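Side-chain contact in hypothetical leucine rich repeat protein (Pseudoflavonifractor capillosus, PDB 4OJU), which is of unknown function but belongs to the BspA-type leucine-rich repeat proteins and probably takes part in protein binding: residues Arg28-Glu31 with Ser32-Gly35. Numbering follows the deposited sequence.
Sequences RYDE and SLAG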
loop_
_atom_site.group_PDB
_atom_site.type_symbol
_atom_site.label_atom_id
_atom_site.label_comp_id
_atom_site.label_asym_id
_atom_site.label_seq_id
_atom_site.Cartn_x
_atom_site.Cartn_y
_atom_site.Cartn_z
ATOM N N ARG A 28 22.964 -0.438 16.573
ATOM C CA ARG A 28 23.478 -0.491 15.203
ATOM C C ARG A 28 24.053 -1.854 14.825
ATOM O O ARG A 28 24.707 -2.501 15.638
ATOM C CB ARG A 28 24.582 0.579 15.018
ATOM C CG ARG A 28 24.904 0.863 13.542
ATOM C CD ARG A 28 26.122 1.757 13.330
ATOM N NE ARG A 28 27.390 1.060 13.070
ATOM C CZ ARG A 28 28.478 1.140 13.840
ATOM N NH1 ARG A 28 28.471 1.886 14.938
ATOM N NH2 ARG A 28 29.575 0.471 13.521
ATOM N N TYR A 29 23.846 -2.245 13.555
ATOM C CA TYR A 29 24.408 -3.436 12.945
ATOM C C TYR A 29 25.372 -2.960 11.867
ATOM O O TYR A 29 24.964 -2.246 10.950
ATOM C CB TYR A 29 23.325 -4.329 12.364
ATOM C CG TYR A 29 23.853 -5.576 11.692
ATOM C CD1 TYR A 29 24.188 -6.707 12.439
ATOM C CD2 TYR A 29 23.949 -5.654 10.307
ATOM C CE1 TYR A 29 24.580 -7.892 11.820
ATOM C CE2 TYR A 29 24.369 -6.824 9.676
ATOM C CZ TYR A 29 24.654 -7.950 10.436
ATOM O OH TYR A 29 25.018 -9.124 9.822
ATOM N N ASP A 30 26.639 -3.340 11.995
ATOM C CA ASP A 30 27.663 -2.935 11.048
ATOM C C ASP A 30 27.990 -4.127 10.159
ATOM O O ASP A 30 28.701 -5.038 10.571
ATOM C CB ASP A 30 28.914 -2.407 11.776
ATOM C CG ASP A 30 30.027 -1.868 10.883
ATOM O OD1 ASP A 30 29.992 -2.123 9.652
ATOM O OD2 ASP A 30 30.926 -1.185 11.411
ATOM N N GLU A 31 27.508 -4.069 8.928
ATOM C CA GLU A 31 27.704 -5.076 7.887
ATOM C C GLU A 31 29.116 -5.525 7.712
ATOM O O GLU A 31 29.360 -6.707 7.461
ATOM C CB GLU A 31 27.321 -4.462 6.540
ATOM C CG GLU A 31 25.969 -4.853 6.049
ATOM C CD GLU A 31 25.708 -4.183 4.722
ATOM O OE1 GLU A 31 26.626 -4.121 3.873
ATOM O OE2 GLU A 31 24.590 -3.663 4.557
ATOM N N SER A 32 30.038 -4.548 7.683
ATOM C CA SER A 32 31.453 -4.786 7.403
ATOM C C SER A 32 32.106 -5.639 8.483
ATOM O O SER A 32 33.178 -6.197 8.249
ATOM C CB SER A 32 32.197 -3.461 7.242
ATOM O OG SER A 32 32.278 -2.737 8.460
ATOM N N LEU A 33 31.458 -5.772 9.655
ATOM C CA LEU A 33 32.034 -6.561 10.740
ATOM C C LEU A 33 31.341 -7.915 10.912
ATOM O O LEU A 33 31.757 -8.715 11.754
ATOM C CB LEU A 33 31.984 -5.770 12.065
ATOM C CG LEU A 33 32.804 -4.472 12.147
ATOM C CD1 LEU A 33 32.486 -3.718 13.416
ATOM C CD2 LEU A 33 34.314 -4.760 12.074
ATOM N N ALA A 34 30.301 -8.189 10.119
ATOM C CA ALA A 34 29.535 -9.434 10.244
ATOM C C ALA A 34 30.218 -10.619 9.568
ATOM O O ALA A 34 30.842 -10.451 8.517
ATOM C CB ALA A 34 28.149 -9.250 9.659
ATOM N N GLY A 35 30.032 -11.803 10.157
ATOM C CA GLY A 35 30.551 -13.077 9.665
ATOM C C GLY A 35 29.687 -13.694 8.580
ATOM O O GLY A 35 30.167 -14.493 7.773
#
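D30 reaches along the chain to S32 and L33, just beyond the end of strand 24-29. Its CB has L33 CD1 4.1 Å away, a loose contact. CG stands anti to the backbone N (chi1 -176°), which swings the carboxylate forward to the next residues. Of its two oxygens, OD1 accepts the hydroxyl of S32, OG lying 2.7 Å away and above the carboxylate plane, and a weak, bent bond from S32 N at 3.1 Å. OD2 turns the other way, back to R28, whose NH2 makes a salt bridge of 3.0 Å in one of two conformers, so the pairing is provisional; NH2 comes from above the carboxylate plane (36° out of it), while OD2 lies almost in the guanidinium plane. The same OD2 has the methyl CD1 of L33 against it at 3.6 Å.

The bond from S32 N to D30 OD1 forms an Asx turn, and D30 O receives L33 N (3.0 Å) in an overlapping beta turn, consistent with D30 as N-cap of the short 3-10 segment. This surface turn links strand 24-29 to strand 38-40 in a fragment that carries BspA-type leucine-rich repeats. Losing the carboxylate to an alanine here is likely to leave the S32 hydroxyl without its acceptor and the first turn without its side-chain cap. The turn continues with A34 N bonded to E31 O. This brings A34 CB to Y29, 3.1 Å from OH and 3.8 Å from CZ, an oblique approach at the hydroxyl end of the ring. Y29 itself is buried, its ring stacked on F63 and meeting Y14.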